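PDB 3MTK: diguanylate cyclase/phosphodiesterase from Caldicellulosiruptor saccharolyticus, which probably acts in cyclic di-GMP turnover as a phosphodiesterase, this chain being the GGDEF domain of a longer protein that also carries PAS and EAL domains. Local coordinates for residues V121-Q129 with A151-F162; Y38-D46 with M141-K152. All coordinates share one frame; numbering follows the deposited sequence.

Interaction 1: residues V121-Q129 with A151-F162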
loop_
_atom_site.group_PDB
_atom_site.type_symbol
_atom_site.label_atom_id
_atom_site.label_comp_id
_atom_site.label_asym_id
_atom_site.label_seq_id
_atom_site.Cartn_x
_atom_site.Cartn_y
_atom_site.Cartn_z
ATOM N N VAL A 121 -5.224 12.537 -6.547
ATOM C CA VAL A 121 -4.096 11.748 -7.007
ATOM C C VAL A 121 -4.564 10.426 -7.556
ATOM O O VAL A 121 -5.673 9.994 -7.279
ATOM C CB VAL A 121 -3.121 11.442 -5.875
ATOM C CG1 VAL A 121 -2.348 12.684 -5.503
ATOM C CG2 VAL A 121 -3.890 10.903 -4.687
ATOM N N ASN A 122 -3.700 9.788 -8.330
ATOM C CA ASN A 122 -3.985 8.496 -8.922
ATOM C C ASN A 122 -3.150 7.440 -8.241
ATOM O O ASN A 122 -2.126 7.758 -7.637
ATOM C CB ASN A 122 -3.667 8.524 -10.405
ATOM C CG ASN A 122 -4.688 9.304 -11.179
ATOM O OD1 ASN A 122 -4.391 9.879 -12.224
ATOM N ND2 ASN A 122 -5.915 9.320 -10.672
ATOM N N PHE A 123 -3.597 6.190 -8.339
ATOM C CA PHE A 123 -2.909 5.070 -7.714
ATOM C C PHE A 123 -2.923 3.857 -8.624
ATOM O O PHE A 123 -3.494 3.878 -9.709
ATOM C CB PHE A 123 -3.605 4.651 -6.405
ATOM C CG PHE A 123 -3.784 5.769 -5.396
ATOM C CD1 PHE A 123 -4.773 6.732 -5.566
ATOM C CD2 PHE A 123 -2.979 5.838 -4.274
ATOM C CE1 PHE A 123 -4.958 7.746 -4.630
ATOM C CE2 PHE A 123 -3.156 6.846 -3.330
ATOM C CZ PHE A 123 -4.149 7.802 -3.509
ATOM N N ASN A 124 -2.281 2.798 -8.144
ATOM C CA ASN A 124 -2.237 1.505 -8.800
ATOM C C ASN A 124 -2.024 0.517 -7.668
ATOM O O ASN A 124 -1.376 0.839 -6.657
ATOM C CB ASN A 124 -1.126 1.429 -9.838
ATOM C CG ASN A 124 -1.635 1.751 -11.240
ATOM O OD1 ASN A 124 -2.440 0.996 -11.815
ATOM N ND2 ASN A 124 -1.191 2.877 -11.787
ATOM N N ILE A 125 -2.599 -0.670 -7.815
ATOM C CA ILE A 125 -2.507 -1.667 -6.771
ATOM C C ILE A 125 -2.108 -3.049 -7.250
ATOM O O ILE A 125 -2.663 -3.568 -8.219
ATOM C CB ILE A 125 -3.848 -1.758 -6.012
ATOM C CG1 ILE A 125 -3.996 -0.537 -5.105
ATOM C CG2 ILE A 125 -3.925 -3.038 -5.213
ATOM C CD1 ILE A 125 -5.330 -0.474 -4.356
ATOM N N GLY A 126 -1.132 -3.627 -6.561
ATOM C CA GLY A 126 -0.672 -4.962 -6.877
ATOM C C GLY A 126 -0.913 -5.778 -5.623
ATOM O O GLY A 126 -0.531 -5.356 -4.525
ATOM N N ALA A 127 -1.555 -6.933 -5.759
ATOM C CA ALA A 127 -1.836 -7.761 -4.585
ATOM C C ALA A 127 -1.444 -9.223 -4.784
ATOM O O ALA A 127 -1.381 -9.712 -5.912
ATOM C CB ALA A 127 -3.316 -7.658 -4.225
ATOM N N ALA A 128 -1.185 -9.922 -3.684
ATOM C CA ALA A 128 -0.801 -11.326 -3.777
ATOM C C ALA A 128 -1.247 -12.172 -2.578
ATOM O O ALA A 128 -1.097 -11.771 -1.423
ATOM C CB ALA A 128 0.704 -11.431 -3.960
ATOM N N GLN A 129 -1.807 -13.341 -2.878
ATOM C CA GLN A 129 -2.269 -14.290 -1.869
ATOM C C GLN A 129 -1.083 -14.730 -1.014
ATOM O O GLN A 129 -0.147 -15.348 -1.527
ATOM C CB GLN A 129 -2.859 -15.519 -2.564
ATOM C CG GLN A 129 -3.456 -16.577 -1.642
ATOM C CD GLN A 129 -4.951 -16.417 -1.479
ATOM O OE1 GLN A 129 -5.688 -16.337 -2.466
ATOM N NE2 GLN A 129 -5.412 -16.374 -0.235
ATOM N N ALA A 151 -0.215 -3.796 -13.378
ATOM C CA ALA A 151 -1.333 -2.884 -13.196
ATOM C C ALA A 151 -1.073 -1.532 -13.842
ATOM O O ALA A 151 -1.980 -0.924 -14.413
ATOM C CB ALA A 151 -1.638 -2.711 -11.697
ATOM N N LYS A 152 0.163 -1.055 -13.753
ATOM C CA LYS A 152 0.479 0.237 -14.337
ATOM C C LYS A 152 0.487 0.183 -15.865
ATOM O O LYS A 152 0.188 1.175 -16.525
ATOM C CB LYS A 152 1.807 0.749 -13.791
ATOM C CG LYS A 152 1.770 1.002 -12.288
ATOM C CD LYS A 152 2.990 1.784 -11.793
ATOM C CE LYS A 152 4.279 1.010 -12.002
ATOM N NZ LYS A 152 5.456 1.754 -11.485
ATOM N N GLU A 153 0.809 -0.979 -16.429
ATOM C CA GLU A 153 0.811 -1.133 -17.880
ATOM C C GLU A 153 -0.643 -1.032 -18.316
ATOM O O GLU A 153 -0.963 -0.491 -19.373
ATOM C CB GLU A 153 1.323 -2.513 -18.299
ATOM C CG GLU A 153 2.564 -3.002 -17.610
ATOM C CD GLU A 153 3.035 -4.332 -18.176
ATOM O OE1 GLU A 153 2.184 -5.223 -18.392
ATOM O OE2 GLU A 153 4.254 -4.491 -18.404
ATOM N N GLU A 154 -1.516 -1.589 -17.486
ATOM C CA GLU A 154 -2.946 -1.597 -17.745
ATOM C C GLU A 154 -3.492 -0.171 -17.704
ATOM O O GLU A 154 -4.472 0.151 -18.372
ATOM C CB GLU A 154 -3.644 -2.455 -16.692
ATOM C CG GLU A 154 -4.877 -3.163 -17.192
ATOM C CD GLU A 154 -4.534 -4.277 -18.156
ATOM O OE1 GLU A 154 -3.860 -5.241 -17.728
ATOM O OE2 GLU A 154 -4.931 -4.191 -19.337
ATOM N N GLY A 155 -2.859 0.683 -16.913
ATOM C CA GLY A 155 -3.305 2.063 -16.819
ATOM C C GLY A 155 -3.437 2.556 -15.391
ATOM O O GLY A 155 -3.254 1.795 -14.441
ATOM N N LEU A 156 -3.745 3.841 -15.242
ATOM C CA LEU A 156 -3.912 4.439 -13.926
ATOM C C LEU A 156 -5.124 3.858 -13.211
ATOM O O LEU A 156 -6.110 3.496 -13.840
ATOM C CB LEU A 156 -4.095 5.953 -14.041
ATOM C CG LEU A 156 -2.938 6.829 -14.521
ATOM C CD1 LEU A 156 -3.429 8.267 -14.628
ATOM C CD2 LEU A 156 -1.766 6.748 -13.549
ATOM N N ASN A 157 -5.034 3.774 -11.889
ATOM C CA ASN A 157 -6.127 3.283 -11.065
ATOM C C ASN A 157 -6.606 1.885 -11.426
ATOM O O ASN A 157 -7.803 1.594 -11.386
ATOM C CB ASN A 157 -7.282 4.267 -11.151
ATOM C CG ASN A 157 -6.862 5.676 -10.803
ATOM O OD1 ASN A 157 -7.203 6.619 -11.515
ATOM N ND2 ASN A 157 -6.122 5.833 -9.705
ATOM N N GLU A 158 -5.674 1.021 -11.788
ATOM C CA GLU A 158 -6.019 -0.339 -12.134
ATOM C C GLU A 158 -5.283 -1.203 -11.110
ATOM O O GLU A 158 -4.288 -0.772 -10.532
ATOM C CB GLU A 158 -5.553 -0.643 -13.560
ATOM C CG GLU A 158 -6.595 -1.337 -14.446
ATOM C CD GLU A 158 -7.625 -0.385 -15.047
ATOM O OE1 GLU A 158 -7.241 0.529 -15.803
ATOM O OE2 GLU A 158 -8.830 -0.559 -14.775
ATOM N N TYR A 159 -5.786 -2.407 -10.864
ATOM C CA TYR A 159 -5.159 -3.307 -9.901
ATOM C C TYR A 159 -5.074 -4.732 -10.420
ATOM O O TYR A 159 -5.887 -5.149 -11.245
ATOM C CB TYR A 159 -5.939 -3.311 -8.584
ATOM C CG TYR A 159 -7.325 -3.911 -8.688
ATOM C CD1 TYR A 159 -8.432 -3.115 -8.996
ATOM C CD2 TYR A 159 -7.534 -5.267 -8.454
ATOM C CE1 TYR A 159 -9.711 -3.656 -9.065
ATOM C CE2 TYR A 159 -8.808 -5.820 -8.514
ATOM C CZ TYR A 159 -9.897 -5.010 -8.820
ATOM O OH TYR A 159 -11.165 -5.555 -8.865
ATOM N N VAL A 160 -4.087 -5.471 -9.924
ATOM C CA VAL A 160 -3.888 -6.864 -10.310
ATOM C C VAL A 160 -3.623 -7.735 -9.073
ATOM O O VAL A 160 -2.839 -7.363 -8.195
ATOM C CB VAL A 160 -2.693 -7.015 -11.288
ATOM C CG1 VAL A 160 -2.528 -8.476 -11.679
ATOM C CG2 VAL A 160 -2.915 -6.160 -12.530
ATOM N N ILE A 161 -4.272 -8.898 -9.017
ATOM C CA ILE A 161 -4.109 -9.819 -7.890
ATOM C C ILE A 161 -3.538 -11.151 -8.349
ATOM O O ILE A 161 -4.142 -11.823 -9.179
ATOM C CB ILE A 161 -5.454 -10.092 -7.198
ATOM C CG1 ILE A 161 -6.116 -8.767 -6.804
ATOM C CG2 ILE A 161 -5.233 -10.955 -5.959
ATOM C CD1 ILE A 161 -7.488 -8.933 -6.192
ATOM N N PHE A 162 -2.379 -11.530 -7.811
ATOM C CA PHE A 162 -1.739 -12.795 -8.175
ATOM C C PHE A 162 -2.069 -13.951 -7.226
ATOM O O PHE A 162 -1.903 -13.845 -6.010
ATOM C CB PHE A 162 -0.216 -12.638 -8.243
ATOM C CG PHE A 162 0.285 -11.978 -9.503
ATOM C CD1 PHE A 162 -0.489 -11.961 -10.662
ATOM C CD2 PHE A 162 1.561 -11.409 -9.542
ATOM C CE1 PHE A 162 0.001 -11.390 -11.840
ATOM C CE2 PHE A 162 2.063 -10.834 -10.721
ATOM C CZ PHE A 162 1.278 -10.826 -11.868
#
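Asn122 and Asn157 cross at about a right angle near the beginning of strand 123-129, beside the loop that leads into strand 159-163. Their amide planes stand 79° apart, and although Asn122 ND2 comes within 3.1 Å of Asn157 OD1, the angle is too poor for a hydrogen bond. Asn122 OD1 lies 3.1 Å from the methyl Leu156 CD1. With an alanine in place of Asn122, a gap is likely to open beside Leu156 CD1 and the Asn157 amide to be set free to turn. Asn157 has its CG beside the backbone N (chi1 -54°), which brings the amide alongside the Phe123 backbone, with ND2 near the ring plane at its edge. Asn157 N gives Phe123 O a hydrogen bond of 2.7 Å. The amide end of Asn124 lies among the carbonyl oxygens of Ala151, Gly155 and Glu158 and beside Lys152 CG. Further on, parallel pairing takes over, with Val160 N to Ile125 O at 2.9 Å. Ile125 CB packs on Tyr159 CB at 3.7 Å, while chi1 of 67° turns the Tyr159 ring away from strand 123-129, and its hydroxyl hydrogen-bonds to Glu102. Ala127 CB meets Ile161 CG1 at 4.0 Å. The segments complete a beta-alpha-beta crossover through helix 137-154. Ile125, Tyr159 and Ile161 face helix 97-108, whereas Ala128 and Phe162 face helix 137-154; strand 37-44 borders strand 123-129 on its other side.

Interaction 2: residues Y38-D46 with M141-K152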
loop_
_atom_site.group_PDB
_atom_site.type_symbol
_atom_site.label_atom_id
_atom_site.label_comp_id
_atom_site.label_asym_id
_atom_site.label_seq_id
_atom_site.Cartn_x
_atom_site.Cartn_y
_atom_site.Cartn_z
ATOM N N TYR A 38 -4.054 -11.425 2.229
ATOM C CA TYR A 38 -3.301 -10.911 1.100
ATOM C C TYR A 38 -2.317 -9.793 1.402
ATOM O O TYR A 38 -2.493 -9.017 2.339
ATOM C CB TYR A 38 -4.258 -10.406 0.013
ATOM C CG TYR A 38 -5.218 -11.438 -0.525
ATOM C CD1 TYR A 38 -6.305 -11.875 0.234
ATOM C CD2 TYR A 38 -5.039 -11.983 -1.795
ATOM C CE1 TYR A 38 -7.186 -12.831 -0.260
ATOM C CE2 TYR A 38 -5.916 -12.938 -2.298
ATOM C CZ TYR A 38 -6.985 -13.356 -1.525
ATOM O OH TYR A 38 -7.852 -14.298 -2.022
ATOM N N LEU A 39 -1.270 -9.731 0.588
ATOM C CA LEU A 39 -0.280 -8.672 0.683
ATOM C C LEU A 39 -0.707 -7.752 -0.455
ATOM O O LEU A 39 -0.964 -8.222 -1.568
ATOM C CB LEU A 39 1.127 -9.197 0.405
ATOM C CG LEU A 39 2.213 -8.115 0.413
ATOM C CD1 LEU A 39 2.256 -7.438 1.769
ATOM C CD2 LEU A 39 3.559 -8.727 0.084
ATOM N N ILE A 40 -0.806 -6.458 -0.179
ATOM C CA ILE A 40 -1.211 -5.494 -1.193
ATOM C C ILE A 40 -0.229 -4.338 -1.263
ATOM O O ILE A 40 0.183 -3.788 -0.232
ATOM C CB ILE A 40 -2.618 -4.926 -0.895
ATOM C CG1 ILE A 40 -3.622 -6.070 -0.794
ATOM C CG2 ILE A 40 -3.057 -3.991 -2.011
ATOM C CD1 ILE A 40 -4.909 -5.673 -0.130
ATOM N N PHE A 41 0.140 -3.984 -2.489
ATOM C CA PHE A 41 1.062 -2.891 -2.757
ATOM C C PHE A 41 0.307 -1.741 -3.432
ATOM O O PHE A 41 -0.294 -1.920 -4.492
ATOM C CB PHE A 41 2.189 -3.379 -3.683
ATOM C CG PHE A 41 3.396 -3.932 -2.963
ATOM C CD1 PHE A 41 3.383 -4.142 -1.587
ATOM C CD2 PHE A 41 4.547 -4.255 -3.672
ATOM C CE1 PHE A 41 4.502 -4.675 -0.925
ATOM C CE2 PHE A 41 5.677 -4.789 -3.021
ATOM C CZ PHE A 41 5.651 -5.000 -1.641
ATOM N N LEU A 42 0.313 -0.568 -2.809
ATOM C CA LEU A 42 -0.358 0.583 -3.403
ATOM C C LEU A 42 0.684 1.624 -3.769
ATOM O O LEU A 42 1.521 2.015 -2.939
ATOM C CB LEU A 42 -1.356 1.243 -2.447
ATOM C CG LEU A 42 -2.622 0.563 -1.955
ATOM C CD1 LEU A 42 -2.299 -0.383 -0.785
ATOM C CD2 LEU A 42 -3.581 1.638 -1.485
ATOM N N GLU A 43 0.623 2.096 -5.004
ATOM C CA GLU A 43 1.569 3.105 -5.446
ATOM C C GLU A 43 0.857 4.419 -5.763
ATOM O O GLU A 43 -0.144 4.444 -6.480
ATOM C CB GLU A 43 2.332 2.609 -6.678
ATOM C CG GLU A 43 3.404 3.582 -7.151
ATOM C CD GLU A 43 4.235 3.043 -8.298
ATOM O OE1 GLU A 43 4.399 1.810 -8.380
ATOM O OE2 GLU A 43 4.736 3.852 -9.105
ATOM N N VAL A 44 1.369 5.511 -5.214
ATOM C CA VAL A 44 0.799 6.833 -5.471
ATOM C C VAL A 44 1.418 7.300 -6.782
ATOM O O VAL A 44 2.633 7.479 -6.870
ATOM C CB VAL A 44 1.168 7.826 -4.359
ATOM C CG1 VAL A 44 0.372 9.092 -4.527
ATOM C CG2 VAL A 44 0.906 7.207 -2.996
ATOM N N ARG A 45 0.601 7.499 -7.808
ATOM C CA ARG A 45 1.147 7.907 -9.108
ATOM C C ARG A 45 1.584 9.368 -9.230
ATOM O O ARG A 45 1.052 10.257 -8.567
ATOM C CB ARG A 45 0.145 7.595 -10.224
ATOM C CG ARG A 45 -0.301 6.135 -10.298
ATOM C CD ARG A 45 0.882 5.193 -10.379
ATOM N NE ARG A 45 1.785 5.533 -11.475
ATOM C CZ ARG A 45 1.560 5.251 -12.755
ATOM N NH1 ARG A 45 0.458 4.614 -13.121
ATOM N NH2 ARG A 45 2.442 5.612 -13.679
ATOM N N ASP A 46 2.576 9.587 -10.085
ATOM C CA ASP A 46 3.110 10.910 -10.383
ATOM C C ASP A 46 3.352 11.836 -9.203
ATOM O O ASP A 46 3.100 13.034 -9.277
ATOM C CB ASP A 46 2.200 11.572 -11.403
ATOM C CG ASP A 46 1.927 10.662 -12.587
ATOM O OD1 ASP A 46 2.904 10.234 -13.247
ATOM O OD2 ASP A 46 0.738 10.357 -12.846
HETATM N N MSE A 141 6.910 -10.311 -1.674
HETATM C CA MSE A 141 7.036 -8.904 -1.979
HETATM C C MSE A 141 7.386 -8.747 -3.444
HETATM O O MSE A 141 6.965 -7.794 -4.090
HETATM C CB MSE A 141 8.104 -8.276 -1.101
HETATM C CG MSE A 141 7.701 -8.277 0.336
HETATM SE SE MSE A 141 8.872 -7.197 1.371
HETATM C CE MSE A 141 8.540 -5.497 0.497
ATOM N N ARG A 142 8.159 -9.690 -3.967
ATOM C CA ARG A 142 8.521 -9.656 -5.373
ATOM C C ARG A 142 7.247 -9.884 -6.171
ATOM O O ARG A 142 6.960 -9.164 -7.121
ATOM C CB ARG A 142 9.535 -10.748 -5.688
ATOM C CG ARG A 142 10.905 -10.475 -5.126
ATOM C CD ARG A 142 11.859 -11.617 -5.415
ATOM N NE ARG A 142 13.244 -11.193 -5.229
ATOM C CZ ARG A 142 14.291 -12.008 -5.262
ATOM N NH1 ARG A 142 14.116 -13.302 -5.471
ATOM N NH2 ARG A 142 15.513 -11.525 -5.096
ATOM N N ARG A 143 6.463 -10.873 -5.763
ATOM C CA ARG A 143 5.231 -11.167 -6.471
ATOM C C ARG A 143 4.267 -9.986 -6.521
ATOM O O ARG A 143 3.594 -9.771 -7.528
ATOM C CB ARG A 143 4.528 -12.352 -5.845
ATOM C CG ARG A 143 3.370 -12.835 -6.684
ATOM C CD ARG A 143 2.834 -14.103 -6.102
ATOM N NE ARG A 143 3.909 -15.062 -5.898
ATOM C CZ ARG A 143 3.807 -16.117 -5.105
ATOM N NH1 ARG A 143 2.676 -16.336 -4.445
ATOM N NH2 ARG A 143 4.829 -16.950 -4.973
ATOM N N CYS A 144 4.190 -9.235 -5.428
ATOM C CA CYS A 144 3.309 -8.080 -5.375
ATOM C C CYS A 144 3.827 -7.031 -6.320
ATOM O O CYS A 144 3.068 -6.375 -7.031
ATOM C CB CYS A 144 3.270 -7.496 -3.974
ATOM S SG CYS A 144 1.735 -7.829 -3.153
ATOM N N ASP A 145 5.141 -6.882 -6.313
ATOM C CA ASP A 145 5.797 -5.913 -7.153
ATOM C C ASP A 145 5.432 -6.149 -8.614
ATOM O O ASP A 145 5.132 -5.199 -9.338
ATOM C CB ASP A 145 7.309 -6.004 -6.958
ATOM C CG ASP A 145 8.046 -4.874 -7.631
ATOM O OD1 ASP A 145 7.838 -3.713 -7.222
ATOM O OD2 ASP A 145 8.829 -5.140 -8.569
ATOM N N LEU A 146 5.440 -7.413 -9.036
ATOM C CA LEU A 146 5.121 -7.757 -10.428
ATOM C C LEU A 146 3.693 -7.348 -10.772
ATOM O O LEU A 146 3.431 -6.785 -11.833
ATOM C CB LEU A 146 5.291 -9.261 -10.666
ATOM C CG LEU A 146 6.094 -9.747 -11.881
ATOM C CD1 LEU A 146 5.983 -11.277 -11.962
ATOM C CD2 LEU A 146 5.582 -9.116 -13.174
ATOM N N ALA A 147 2.775 -7.640 -9.861
ATOM C CA ALA A 147 1.370 -7.303 -10.044
ATOM C C ALA A 147 1.208 -5.791 -10.219
ATOM O O ALA A 147 0.426 -5.324 -11.050
ATOM C CB ALA A 147 0.569 -7.780 -8.838
ATOM N N LEU A 148 1.953 -5.028 -9.430
ATOM C CA LEU A 148 1.884 -3.577 -9.498
ATOM C C LEU A 148 2.347 -3.121 -10.886
ATOM O O LEU A 148 1.733 -2.253 -11.508
ATOM C CB LEU A 148 2.757 -2.984 -8.396
ATOM C CG LEU A 148 2.639 -1.495 -8.134
ATOM C CD1 LEU A 148 1.167 -1.078 -8.028
ATOM C CD2 LEU A 148 3.407 -1.187 -6.847
ATOM N N ILE A 149 3.420 -3.732 -11.371
ATOM C CA ILE A 149 3.941 -3.411 -12.690
ATOM C C ILE A 149 2.858 -3.715 -13.738
ATOM O O ILE A 149 2.547 -2.884 -14.590
ATOM C CB ILE A 149 5.214 -4.243 -12.990
ATOM C CG1 ILE A 149 6.306 -3.895 -11.971
ATOM C CG2 ILE A 149 5.701 -3.977 -14.408
ATOM C CD1 ILE A 149 7.563 -4.744 -12.065
ATOM N N LYS A 150 2.272 -4.901 -13.658
ATOM C CA LYS A 150 1.233 -5.298 -14.606
ATOM C C LYS A 150 0.053 -4.337 -14.563
ATOM O O LYS A 150 -0.603 -4.092 -15.579
ATOM C CB LYS A 150 0.739 -6.714 -14.288
ATOM C CG LYS A 150 1.831 -7.776 -14.264
ATOM C CD LYS A 150 2.438 -8.010 -15.647
ATOM C CE LYS A 150 3.451 -9.153 -15.627
ATOM N NZ LYS A 150 4.134 -9.353 -16.944
ATOM N N ALA A 151 -0.215 -3.796 -13.378
ATOM C CA ALA A 151 -1.333 -2.884 -13.196
ATOM C C ALA A 151 -1.073 -1.532 -13.842
ATOM O O ALA A 151 -1.980 -0.924 -14.413
ATOM C CB ALA A 151 -1.638 -2.711 -11.697
ATOM N N LYS A 152 0.163 -1.055 -13.753
ATOM C CA LYS A 152 0.479 0.237 -14.337
ATOM C C LYS A 152 0.487 0.183 -15.865
ATOM O O LYS A 152 0.188 1.175 -16.525
ATOM C CB LYS A 152 1.807 0.749 -13.791
ATOM C CG LYS A 152 1.770 1.002 -12.288
ATOM C CD LYS A 152 2.990 1.784 -11.793
ATOM C CE LYS A 152 4.279 1.010 -12.002
ATOM N NZ LYS A 152 5.456 1.754 -11.485
#
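Met141, modelled as selenomethionine, opens the contact between helix 141-152 and strand 38-44 by crossing Phe41 at about a right angle. Its chain bends at the last torsion and brings the methyl CE to 3.6 Å from Phe41 CZ, while its CG rests near the Leu39 methyl CD2. One turn later Cys144 comes down on the ring: its CB stands 3.7 Å from the centroid of the Phe41 ring, 19° off the ring normal, a CH-pi contact displaced toward the rim. The sulfur follows as a sulfur-aromatic contact over a face, with Cys144 SG 4.5 Å from the centroid of the Phe41 ring. That same SG lies 3.6 Å from Leu39 CG, so one small side chain touches both Leu39 and Phe41. Asp145 only brushes the ring with its backbone N and CB; its carboxylate turns to a salt bridge with Arg87. Leu148 lays its methyls across the next step of the strand: CD2 is 4.0 Å from Phe41 CB and 3.5 Å from Glu43 OE1, so an apolar branch lies against a buried carboxylate. Glu43 is extended, its CG anti to the backbone N (chi1 -177°), which carries the carboxylate out to the helix. There Lys152 NZ completes a salt bridge at 3.3 Å from Glu43 OE2, approached on the syn side, 17° out of the carboxylate plane; the bond to OE1 is weak. Further back along the Lys152 side chain, CD sits over the centre of one face of the Arg45 guanidinium, 3.9 Å from its CZ. The helix thus packs on one face of the central sheet of the alpha/beta GGDEF domain, over Leu39, Phe41 and Glu43, whereas Ile40 and Leu42 on the other face meet helix 97-108; strands 87-93 and 123-129 flank strand 38-44.

How the interactions relate
Strand 37-44 comes first in the chain, and interaction 2 brings it against helix 137-154 after a long excursion, closing a loop of 94 residues. Interaction 1 closes a much shorter one, of 21 residues, from strand 123-129 to the segment 151-162. The loops cross, because 121-129 lies within the first while 151-162 runs on past its end, through the last turn of helix 137-154. Both contacts share Ala151 and Lys152. Strands 37-44 and 123-129 pair antiparallel, probably hydrogen-bonded, Ala128 N to Leu39 O at 2.7 Å, tying the middle strands 37-44, 123-129 and 159-163 to the one helix 137-154 on their common face.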